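Local coordinates for nucleotidyltransferase-like protein (Exiguobacterium sibiricum, PDB 3C18) that belongs to the nucleotidyltransferase-like family and probably transfers a nucleotidyl group, although its own substrate and reaction are not established, at residues 29-32 and 36-39; 66-71 and 88-93; 163-166 and 171-174; 175-180 and 185-190. One frame throughout, in Å; residues are numbered along the deposited sequence.

Contact 1 of 4, residues 29-32 and 36-39; sequences QPRD and DQFD
Gln37 lays its CG over one face of the Arg31 guanidinium, near the rim of that group, with 3.9 Å between Gln37 CG and Arg31 NH2. The amide plane beyond is roughly parallel to the guanidinium, the two being 19° apart. Arg31 reaches this position through a bend in its chain at chi3 (63°), which turns the guanidinium back over Gln37. With an alanine here in place of Gln37, that guanidinium face would probably lose its aliphatic cover, leaving the group held mainly by its salt bridge. Both segments belong to the connection between strands 19-26 and 40-46, antiparallel neighbours in the mixed sheet of the nucleotidyltransferase-like domain. The loop is closed on itself by the backbone: Gln37 N gives a hydrogen bond of 2.8 Å to Asp32 O. A water makes a second link, accepting from Asp32 N at 3.0 Å and donating to Phe38 O at 2.7 Å. The charged ends look elsewhere. Arg31 forms its salt bridge with Asp261 of the second subunit, Asp32 pairs with Arg28, and Asp36 pairs with Arg86.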
loop_
_atom_site.group_PDB
_atom_site.type_symbol
_atom_site.label_atom_id
_atom_site.label_comp_id
_atom_site.label_asym_id
_atom_site.label_seq_id
_atom_site.Cartn_x
_atom_site.Cartn_y
_atom_site.Cartn_z
ATOM N N GLN A 29 -2.189 21.998 -18.664
ATOM C CA GLN A 29 -1.831 23.207 -17.951
ATOM C C GLN A 29 -0.355 23.147 -17.650
ATOM O O GLN A 29 0.276 22.083 -17.800
ATOM C CB GLN A 29 -2.596 23.283 -16.623
ATOM C CG GLN A 29 -2.461 21.996 -15.798
ATOM C CD GLN A 29 -2.678 22.203 -14.316
ATOM O OE1 GLN A 29 -1.943 21.664 -13.480
ATOM N NE2 GLN A 29 -3.670 23.004 -13.981
ATOM N N PRO A 30 0.219 24.279 -17.237
ATOM C CA PRO A 30 1.618 24.180 -16.839
ATOM C C PRO A 30 1.772 23.329 -15.588
ATOM O O PRO A 30 0.885 23.268 -14.730
ATOM C CB PRO A 30 2.017 25.635 -16.595
ATOM C CG PRO A 30 1.125 26.398 -17.519
ATOM C CD PRO A 30 -0.194 25.679 -17.435
ATOM N N ARG A 31 2.899 22.640 -15.539
ATOM C CA ARG A 31 3.242 21.766 -14.428
ATOM C C ARG A 31 2.082 20.813 -14.115
ATOM O O ARG A 31 1.632 20.708 -12.989
ATOM C CB ARG A 31 3.620 22.595 -13.205
ATOM C CG ARG A 31 4.723 23.594 -13.466
ATOM C CD ARG A 31 5.311 24.121 -12.171
ATOM N NE ARG A 31 5.940 23.043 -11.422
ATOM C CZ ARG A 31 5.336 22.357 -10.460
ATOM N NH1 ARG A 31 4.089 22.653 -10.108
ATOM N NH2 ARG A 31 5.984 21.381 -9.843
ATOM N N ASP A 32 1.608 20.152 -15.154
ATOM C CA ASP A 32 0.539 19.166 -15.062
ATOM C C ASP A 32 1.092 17.865 -14.509
ATOM O O ASP A 32 2.018 17.282 -15.052
ATOM C CB ASP A 32 -0.057 18.928 -16.444
ATOM C CG ASP A 32 -1.382 18.211 -16.398
ATOM O OD1 ASP A 32 -1.814 17.831 -15.305
ATOM O OD2 ASP A 32 -1.999 18.032 -17.469
ATOM N N ASP A 36 3.682 14.369 -15.735
ATOM C CA ASP A 36 4.930 14.419 -14.990
ATOM C C ASP A 36 5.604 15.774 -15.027
ATOM O O ASP A 36 6.823 15.871 -14.932
ATOM C CB ASP A 36 5.916 13.397 -15.563
ATOM C CG ASP A 36 5.671 11.978 -15.048
ATOM O OD1 ASP A 36 4.776 11.817 -14.224
ATOM O OD2 ASP A 36 6.417 11.054 -15.443
ATOM N N GLN A 37 4.802 16.817 -15.184
ATOM C CA GLN A 37 5.319 18.226 -15.206
ATOM C C GLN A 37 6.128 18.487 -16.466
ATOM O O GLN A 37 6.960 19.416 -16.543
ATOM C CB GLN A 37 6.146 18.566 -13.968
ATOM C CG GLN A 37 5.280 18.783 -12.709
ATOM C CD GLN A 37 4.965 17.481 -11.989
ATOM O OE1 GLN A 37 5.780 16.560 -11.971
ATOM N NE2 GLN A 37 3.779 17.395 -11.402
ATOM N N PHE A 38 5.877 17.610 -17.433
ATOM C CA PHE A 38 6.421 17.709 -18.796
ATOM C C PHE A 38 5.314 18.096 -19.762
ATOM O O PHE A 38 4.174 18.294 -19.351
ATOM C CB PHE A 38 7.100 16.399 -19.225
ATOM C CG PHE A 38 8.514 16.275 -18.741
ATOM C CD1 PHE A 38 9.016 17.154 -17.804
ATOM C CD2 PHE A 38 9.338 15.299 -19.215
ATOM C CE1 PHE A 38 10.314 17.052 -17.367
ATOM C CE2 PHE A 38 10.624 15.200 -18.772
ATOM C CZ PHE A 38 11.112 16.071 -17.836
ATOM N N ASP A 39 5.659 18.148 -21.045
ATOM C CA ASP A 39 4.783 18.685 -22.098
ATOM C C ASP A 39 3.936 17.610 -22.738
ATOM O O ASP A 39 2.800 17.842 -23.150
ATOM C CB ASP A 39 5.609 19.359 -23.218
ATOM C CG ASP A 39 6.436 20.524 -22.723
ATOM O OD1 ASP A 39 5.889 21.340 -21.974
ATOM O OD2 ASP A 39 7.633 20.631 -23.080
HETATM O O HOH W 1 3.391 20.149 -17.603
#

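Contact 2 of 4, residues 66-71 and 88-93; sequences SLHLVH and VHWVSE
Trp90 and His68 form a T-shaped stack that joins helix 85-93 to strand 63-71, an inner strand of the mixed sheet in the nucleotidyltransferase-like alpha/beta domain. Along the helix, Val88 and His89 turn to other neighbours, Leu79 and Leu34 among them. Trp90 alone crosses to the strand. With CG anti to its carbonyl carbon (chi1 -70°), its indole runs out toward the sheet and sets the benzo edge against the His68 face. The ring centroids are 4.9 Å apart and the planes meet at 64°. Trp90 CH2 is the leading atom, 3.7 Å from His68 ND1 and off the middle of the imidazole, while Trp90 NE1 is taken up by Leu34 O. Both imidazole nitrogens are engaged outside the pair, NE2 with Asp36 OD2 and ND1 with Trp53 NE1, which would fix the rotation of the ring. A leucine in place of His68 would probably leave Asp36 and Trp53 without these mates and the indole edge without an aromatic face to meet. Farther along the helix, Ser92 OG donates to the carboxylate of the next residue, reaching Glu93 OE2 on its anti side at 3.1 Å.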
loop_
_atom_site.group_PDB
_atom_site.type_symbol
_atom_site.label_atom_id
_atom_site.label_comp_id
_atom_site.label_asym_id
_atom_site.label_seq_id
_atom_site.Cartn_x
_atom_site.Cartn_y
_atom_site.Cartn_z
ATOM N N SER A 66 8.028 12.806 -21.223
ATOM C CA SER A 66 8.154 11.675 -20.292
ATOM C C SER A 66 7.645 10.398 -20.969
ATOM O O SER A 66 6.566 10.356 -21.528
ATOM C CB SER A 66 7.349 11.909 -19.010
ATOM O OG SER A 66 7.645 10.891 -18.076
ATOM N N LEU A 67 8.457 9.363 -20.914
ATOM C CA LEU A 67 8.061 8.086 -21.449
ATOM C C LEU A 67 7.900 7.025 -20.352
ATOM O O LEU A 67 8.859 6.665 -19.645
ATOM C CB LEU A 67 9.052 7.652 -22.511
ATOM C CG LEU A 67 8.644 6.489 -23.406
ATOM C CD1 LEU A 67 9.255 6.621 -24.764
ATOM C CD2 LEU A 67 9.052 5.183 -22.743
ATOM N N HIS A 68 6.663 6.555 -20.230
ATOM C CA HIS A 68 6.314 5.425 -19.367
ATOM C C HIS A 68 6.256 4.132 -20.170
ATOM O O HIS A 68 5.482 4.001 -21.092
ATOM C CB HIS A 68 5.011 5.683 -18.618
ATOM C CG HIS A 68 5.161 6.675 -17.492
ATOM N ND1 HIS A 68 4.916 6.353 -16.173
ATOM C CD2 HIS A 68 5.573 7.969 -17.490
ATOM C CE1 HIS A 68 5.143 7.414 -15.411
ATOM N NE2 HIS A 68 5.553 8.407 -16.186
ATOM N N LEU A 69 7.142 3.214 -19.807
ATOM C CA LEU A 69 7.267 1.899 -20.423
ATOM C C LEU A 69 6.701 0.913 -19.415
ATOM O O LEU A 69 7.229 0.793 -18.308
ATOM C CB LEU A 69 8.747 1.569 -20.715
ATOM C CG LEU A 69 9.003 0.313 -21.566
ATOM C CD1 LEU A 69 8.345 0.416 -22.928
ATOM C CD2 LEU A 69 10.484 0.067 -21.722
ATOM N N VAL A 70 5.591 0.271 -19.787
ATOM C CA VAL A 70 4.879 -0.647 -18.896
ATOM C C VAL A 70 4.564 -1.965 -19.573
ATOM O O VAL A 70 4.175 -1.988 -20.715
ATOM C CB VAL A 70 3.553 -0.036 -18.454
ATOM C CG1 VAL A 70 2.848 -0.944 -17.456
ATOM C CG2 VAL A 70 3.807 1.342 -17.840
ATOM N N HIS A 71 4.734 -3.044 -18.840
ATOM C CA HIS A 71 4.392 -4.380 -19.388
ATOM C C HIS A 71 2.884 -4.522 -19.424
ATOM O O HIS A 71 2.188 -4.087 -18.514
ATOM C CB HIS A 71 5.000 -5.498 -18.539
ATOM C CG HIS A 71 4.985 -6.828 -19.213
ATOM N ND1 HIS A 71 3.823 -7.556 -19.374
ATOM C CD2 HIS A 71 5.964 -7.537 -19.814
ATOM C CE1 HIS A 71 4.096 -8.671 -20.024
ATOM N NE2 HIS A 71 5.395 -8.697 -20.285
ATOM N N VAL A 88 -5.652 5.048 -16.164
ATOM C CA VAL A 88 -6.997 4.935 -16.741
ATOM C C VAL A 88 -7.207 6.139 -17.642
ATOM O O VAL A 88 -7.651 6.013 -18.776
ATOM C CB VAL A 88 -8.132 4.856 -15.680
ATOM C CG1 VAL A 88 -9.493 5.043 -16.338
ATOM C CG2 VAL A 88 -8.073 3.546 -14.924
ATOM N N HIS A 89 -6.804 7.290 -17.127
ATOM C CA HIS A 89 -6.953 8.575 -17.822
ATOM C C HIS A 89 -6.129 8.588 -19.088
ATOM O O HIS A 89 -6.580 9.043 -20.140
ATOM C CB HIS A 89 -6.487 9.741 -16.934
ATOM C CG HIS A 89 -6.781 11.092 -17.501
ATOM N ND1 HIS A 89 -7.488 12.050 -16.810
ATOM C CD2 HIS A 89 -6.491 11.640 -18.708
ATOM C CE1 HIS A 89 -7.618 13.132 -17.562
ATOM N NE2 HIS A 89 -7.022 12.910 -18.719
ATOM N N TRP A 90 -4.913 8.064 -18.983
ATOM C CA TRP A 90 -4.019 8.051 -20.114
ATOM C C TRP A 90 -4.609 7.243 -21.259
ATOM O O TRP A 90 -4.573 7.657 -22.415
ATOM C CB TRP A 90 -2.652 7.444 -19.775
ATOM C CG TRP A 90 -1.816 8.272 -18.879
ATOM C CD1 TRP A 90 -1.933 9.609 -18.667
ATOM C CD2 TRP A 90 -0.689 7.840 -18.117
ATOM N NE1 TRP A 90 -0.984 10.035 -17.803
ATOM C CE2 TRP A 90 -0.202 8.967 -17.437
ATOM C CE3 TRP A 90 -0.055 6.612 -17.934
ATOM C CZ2 TRP A 90 0.906 8.909 -16.581
ATOM C CZ3 TRP A 90 1.035 6.550 -17.065
ATOM C CH2 TRP A 90 1.514 7.695 -16.419
ATOM N N VAL A 91 -5.089 6.056 -20.932
ATOM C CA VAL A 91 -5.550 5.134 -21.966
ATOM C C VAL A 91 -6.832 5.671 -22.543
ATOM O O VAL A 91 -7.067 5.551 -23.729
ATOM C CB VAL A 91 -5.812 3.716 -21.451
ATOM C CG1 VAL A 91 -6.491 2.885 -22.535
ATOM C CG2 VAL A 91 -4.488 3.047 -20.963
ATOM N N SER A 92 -7.639 6.317 -21.712
ATOM C CA SER A 92 -8.964 6.713 -22.172
ATOM C C SER A 92 -8.973 8.037 -22.932
ATOM O O SER A 92 -9.632 8.150 -23.967
ATOM C CB SER A 92 -9.962 6.745 -21.013
ATOM O OG SER A 92 -9.977 8.018 -20.398
ATOM N N GLU A 93 -8.232 9.021 -22.441
ATOM C CA GLU A 93 -8.211 10.328 -23.088
ATOM C C GLU A 93 -7.044 10.442 -24.063
ATOM O O GLU A 93 -6.987 11.340 -24.893
ATOM C CB GLU A 93 -8.117 11.447 -22.053
ATOM C CG GLU A 93 -9.251 11.433 -21.025
ATOM C CD GLU A 93 -10.628 11.477 -21.665
ATOM O OE1 GLU A 93 -10.916 12.436 -22.403
ATOM O OE2 GLU A 93 -11.430 10.555 -21.417
#

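Contact 3 of 4, residues 163-166 and 171-174; sequences LSVL and HPEV
Leu166 meets the Pro172 ring with its branch point and one methyl: CD2 comes to 3.6 Å from Pro172 CD, and Leu166 CG is 3.8 Å from both Pro172 CD and Pro172 CG. The two side chains cross at about a right angle, so the leucine branch lies across the CG-CD side of the ring. Its conformation accounts for this: the leucine leaves the backbone alongside the loop, chi1 of -76° sets CG anti to the carbonyl carbon and close to the ring, and chi2 of 160° then directs CD2 to Pro172 CD. Val165 behaves differently. Its CB already faces the loop, and CG1, anti to the backbone N (chi1 171°), extends straight to it, approaching Pro172 CA and His171 O at 4.0 Å each. The same methyl lies 4.2 Å from Pro172 CG, so the proline is touched by two successive residues of the helix. No hydrogen bond crosses between the segments; the union is apolar. It packs the chain leaving helix 146-167 back against the last turn of that helix, in the YgxA-like substrate binding domain. Around it, Leu166 also touches Gln122 and Met123 of helix 116-142, while Val165 packs on Val176 and Asp183 of helix 176-183.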
loop_
_atom_site.group_PDB
_atom_site.type_symbol
_atom_site.label_atom_id
_atom_site.label_comp_id
_atom_site.label_asym_id
_atom_site.label_seq_id
_atom_site.Cartn_x
_atom_site.Cartn_y
_atom_site.Cartn_z
ATOM N N LEU A 163 -16.093 1.452 -0.790
ATOM C CA LEU A 163 -16.897 0.219 -0.904
ATOM C C LEU A 163 -18.306 0.538 -1.305
ATOM O O LEU A 163 -18.901 -0.097 -2.201
ATOM C CB LEU A 163 -16.873 -0.559 0.410
ATOM C CG LEU A 163 -17.732 -1.808 0.496
ATOM C CD1 LEU A 163 -17.422 -2.826 -0.581
ATOM C CD2 LEU A 163 -17.530 -2.396 1.859
ATOM N N SER A 164 -18.841 1.572 -0.686
ATOM C CA SER A 164 -20.215 1.989 -0.959
ATOM C C SER A 164 -20.383 2.427 -2.407
ATOM O O SER A 164 -21.406 2.184 -3.031
ATOM C CB SER A 164 -20.634 3.085 0.013
ATOM O OG SER A 164 -20.495 2.602 1.337
ATOM N N VAL A 165 -19.335 3.027 -2.946
ATOM C CA VAL A 165 -19.319 3.476 -4.337
ATOM C C VAL A 165 -19.263 2.252 -5.265
ATOM O O VAL A 165 -20.030 2.141 -6.222
ATOM C CB VAL A 165 -18.163 4.442 -4.637
ATOM C CG1 VAL A 165 -18.048 4.718 -6.129
ATOM C CG2 VAL A 165 -18.381 5.736 -3.868
ATOM N N LEU A 166 -18.354 1.334 -4.970
ATOM C CA LEU A 166 -18.260 0.082 -5.742
ATOM C C LEU A 166 -19.602 -0.649 -5.736
ATOM O O LEU A 166 -20.046 -1.191 -6.730
ATOM C CB LEU A 166 -17.170 -0.828 -5.136
ATOM C CG LEU A 166 -15.711 -0.429 -5.429
ATOM C CD1 LEU A 166 -14.756 -1.069 -4.390
ATOM C CD2 LEU A 166 -15.300 -0.806 -6.863
ATOM N N HIS A 171 -16.531 3.056 -10.254
ATOM C CA HIS A 171 -15.156 3.081 -9.800
ATOM C C HIS A 171 -14.984 4.234 -8.826
ATOM O O HIS A 171 -15.387 5.358 -9.103
ATOM C CB HIS A 171 -14.191 3.316 -10.942
ATOM C CG HIS A 171 -14.140 2.207 -11.931
ATOM N ND1 HIS A 171 -13.320 1.114 -11.766
ATOM C CD2 HIS A 171 -14.782 2.037 -13.113
ATOM C CE1 HIS A 171 -13.447 0.318 -12.815
ATOM N NE2 HIS A 171 -14.323 0.858 -13.650
ATOM N N PRO A 172 -14.385 3.955 -7.668
ATOM C CA PRO A 172 -14.133 5.060 -6.773
ATOM C C PRO A 172 -13.090 5.996 -7.358
ATOM O O PRO A 172 -12.118 5.552 -8.007
ATOM C CB PRO A 172 -13.597 4.360 -5.537
ATOM C CG PRO A 172 -14.236 3.047 -5.564
ATOM C CD PRO A 172 -14.251 2.662 -6.992
ATOM N N GLU A 173 -13.312 7.282 -7.109
ATOM C CA GLU A 173 -12.404 8.336 -7.557
ATOM C C GLU A 173 -11.719 9.030 -6.397
ATOM O O GLU A 173 -11.896 8.657 -5.241
ATOM C CB GLU A 173 -13.174 9.393 -8.349
ATOM C CG GLU A 173 -13.743 8.888 -9.667
ATOM C CD GLU A 173 -14.772 9.843 -10.258
ATOM O OE1 GLU A 173 -15.567 10.428 -9.472
ATOM O OE2 GLU A 173 -14.792 9.996 -11.503
ATOM N N VAL A 174 -10.967 10.076 -6.728
ATOM C CA VAL A 174 -10.251 10.861 -5.711
ATOM C C VAL A 174 -11.245 11.615 -4.835
ATOM O O VAL A 174 -11.003 11.851 -3.656
ATOM C CB VAL A 174 -9.212 11.852 -6.329
ATOM C CG1 VAL A 174 -8.513 12.650 -5.228
ATOM C CG2 VAL A 174 -8.175 11.083 -7.144
#

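Contact 4 of 4, residues 175-180 and 185-190; sequences VVWEQA and PDVYKL
Tyr188 turns the edge of its ring to the backbone of Trp177, whose carbonyl oxygen lies in the ring plane, with Trp177 O 3.2 Å from both Tyr188 CD2 and Tyr188 CE2. Two aromatic C-H groups thus face one oxygen. CG of Tyr188 is anti to its backbone N (chi1 -177°), a setting that swings the phenol across to the facing helix, and Tyr188 CB passes 3.9 Å from Ala180 O. Beside this, the Trp177 indole crosses Val187 at about a right angle, and its far corner does the touching: Trp177 CZ3 sits 4.0 Å from Val187 CG1. The indole also flanks the tyrosine, at 4.2 Å from Trp177 CE3 to Tyr188 CD2. Ala180, whose methyl points to the other helix, brings the backbones near, its CA 6.0 Å from Tyr188 CA. These residues join two consecutive helices of the YgxA-like substrate binding domain, 176-183 and 185-195, parted by a single residue. The chain turns back sharply here, the short axes lying 9.3 Å apart at their closest approach with 130° between their directions. Farther out, the Trp177 indole stacks with Tyr191, one turn beyond Val187, and packs on Ala161 of helix 146-167. Val187 is backed by Ser164 of that helix and by Leu215 of helix 201-218. The second subunit covers the aromatic end: its Asp148 accepts a hydrogen bond from Trp177 N, and its Tyr147 meets the Tyr188 ring with planes at about 30°.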
loop_
_atom_site.group_PDB
_atom_site.type_symbol
_atom_site.label_atom_id
_atom_site.label_comp_id
_atom_site.label_asym_id
_atom_site.label_seq_id
_atom_site.Cartn_x
_atom_site.Cartn_y
_atom_site.Cartn_z
ATOM N N VAL A 175 -12.371 11.971 -5.430
ATOM C CA VAL A 175 -13.417 12.711 -4.716
ATOM C C VAL A 175 -14.509 11.767 -4.289
ATOM O O VAL A 175 -15.690 11.947 -4.591
ATOM C CB VAL A 175 -14.029 13.890 -5.521
ATOM C CG1 VAL A 175 -12.976 14.972 -5.716
ATOM C CG2 VAL A 175 -14.653 13.416 -6.861
ATOM N N VAL A 176 -14.101 10.772 -3.540
ATOM C CA VAL A 176 -15.010 9.713 -3.120
ATOM C C VAL A 176 -16.177 10.169 -2.235
ATOM O O VAL A 176 -17.285 9.627 -2.339
ATOM C CB VAL A 176 -14.257 8.567 -2.434
ATOM C CG1 VAL A 176 -13.915 8.953 -0.988
ATOM C CG2 VAL A 176 -15.095 7.285 -2.526
ATOM N N TRP A 177 -15.954 11.152 -1.369
ATOM C CA TRP A 177 -17.046 11.639 -0.474
ATOM C C TRP A 177 -18.171 12.289 -1.258
ATOM O O TRP A 177 -19.343 12.238 -0.879
ATOM C CB TRP A 177 -16.548 12.592 0.637
ATOM C CG TRP A 177 -15.817 11.844 1.689
ATOM C CD1 TRP A 177 -14.497 11.915 1.980
ATOM C CD2 TRP A 177 -16.353 10.812 2.517
ATOM N NE1 TRP A 177 -14.173 11.009 2.958
ATOM C CE2 TRP A 177 -15.298 10.319 3.314
ATOM C CE3 TRP A 177 -17.620 10.254 2.666
ATOM C CZ2 TRP A 177 -15.476 9.307 4.254
ATOM C CZ3 TRP A 177 -17.797 9.240 3.615
ATOM C CH2 TRP A 177 -16.731 8.779 4.386
ATOM N N GLU A 178 -17.789 12.889 -2.373
ATOM C CA GLU A 178 -18.761 13.515 -3.281
ATOM C C GLU A 178 -19.629 12.420 -3.876
ATOM O O GLU A 178 -20.846 12.515 -3.909
ATOM C CB GLU A 178 -18.047 14.244 -4.426
ATOM C CG GLU A 178 -17.085 15.347 -3.979
ATOM C CD GLU A 178 -17.799 16.621 -3.586
ATOM O OE1 GLU A 178 -19.032 16.562 -3.368
ATOM O OE2 GLU A 178 -17.129 17.680 -3.503
ATOM N N GLN A 179 -18.954 11.394 -4.370
ATOM C CA GLN A 179 -19.609 10.227 -4.964
ATOM C C GLN A 179 -20.529 9.592 -3.954
ATOM O O GLN A 179 -21.625 9.180 -4.290
ATOM C CB GLN A 179 -18.596 9.172 -5.406
ATOM C CG GLN A 179 -17.728 9.521 -6.592
ATOM C CD GLN A 179 -16.787 8.385 -6.999
ATOM O OE1 GLN A 179 -15.772 8.130 -6.340
ATOM N NE2 GLN A 179 -17.095 7.721 -8.118
ATOM N N ALA A 180 -20.074 9.536 -2.705
ATOM C CA ALA A 180 -20.783 8.799 -1.632
ATOM C C ALA A 180 -21.970 9.563 -1.106
ATOM O O ALA A 180 -22.873 8.992 -0.500
ATOM C CB ALA A 180 -19.826 8.443 -0.482
ATOM N N PRO A 185 -25.852 7.734 1.384
ATOM C CA PRO A 185 -26.012 8.846 2.339
ATOM C C PRO A 185 -25.775 8.459 3.801
ATOM O O PRO A 185 -25.371 9.282 4.615
ATOM C CB PRO A 185 -27.457 9.277 2.117
ATOM C CG PRO A 185 -27.794 8.813 0.707
ATOM C CD PRO A 185 -26.973 7.624 0.430
ATOM N N ASP A 186 -26.042 7.206 4.127
ATOM C CA ASP A 186 -25.834 6.745 5.492
ATOM C C ASP A 186 -24.333 6.761 5.835
ATOM O O ASP A 186 -23.934 7.062 6.942
ATOM C CB ASP A 186 -26.364 5.340 5.708
ATOM C CG ASP A 186 -27.849 5.298 5.889
ATOM O OD1 ASP A 186 -28.482 6.344 6.175
ATOM O OD2 ASP A 186 -28.376 4.181 5.779
ATOM N N VAL A 187 -23.503 6.406 4.868
ATOM C CA VAL A 187 -22.043 6.408 5.105
ATOM C C VAL A 187 -21.545 7.829 5.174
ATOM O O VAL A 187 -20.795 8.227 6.064
ATOM C CB VAL A 187 -21.302 5.646 4.002
ATOM C CG1 VAL A 187 -19.794 5.855 4.148
ATOM C CG2 VAL A 187 -21.711 4.164 4.089
ATOM N N TYR A 188 -22.060 8.632 4.261
ATOM C CA TYR A 188 -21.683 10.033 4.199
ATOM C C TYR A 188 -22.034 10.738 5.507
ATOM O O TYR A 188 -21.255 11.528 6.022
ATOM C CB TYR A 188 -22.376 10.678 3.010
ATOM C CG TYR A 188 -22.050 12.119 2.757
ATOM C CD1 TYR A 188 -22.706 13.127 3.440
ATOM C CD2 TYR A 188 -21.134 12.476 1.787
ATOM C CE1 TYR A 188 -22.433 14.437 3.185
ATOM C CE2 TYR A 188 -20.852 13.797 1.535
ATOM C CZ TYR A 188 -21.509 14.770 2.232
ATOM O OH TYR A 188 -21.253 16.092 1.971
ATOM N N LYS A 189 -23.197 10.407 6.067
ATOM C CA LYS A 189 -23.686 11.068 7.283
ATOM C C LYS A 189 -22.863 10.663 8.486
ATOM O O LYS A 189 -22.618 11.443 9.375
ATOM C CB LYS A 189 -25.185 10.778 7.553
ATOM N N LEU A 190 -22.426 9.418 8.512
ATOM C CA LEU A 190 -21.574 8.924 9.613
ATOM C C LEU A 190 -20.241 9.705 9.626
ATOM O O LEU A 190 -19.694 10.050 10.672
ATOM C CB LEU A 190 -21.303 7.419 9.429
ATOM C CG LEU A 190 -20.652 6.724 10.592
ATOM C CD1 LEU A 190 -21.547 6.880 11.785
ATOM C CD2 LEU A 190 -20.369 5.247 10.263
#

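How the contacts relate
Contacts 1 and 2 belong to the nucleotidyltransferase-like region, contacts 3 and 4 to the helical substrate binding region. Contact 1 is a partly buried polar loop of backbone and water bonds, whereas contacts 2, 3 and 4 are buried: aromatic in 2, aliphatic in 3, mixed in 4. Asp36 ties the first pair together, reaching from the loop to strand 63-71. Helix 176-183, which follows helix 146-167 in the chain, takes part in contact 4 and borders contact 3; its Gln179 bonds Glu173 N through OE1 and His171 O through NE2. Contacts 2 and 3 come within about 7 Å at their nearest atoms without touching. Contacts 1 and 4, and contact 3 marginally through Val174, meet the second subunit.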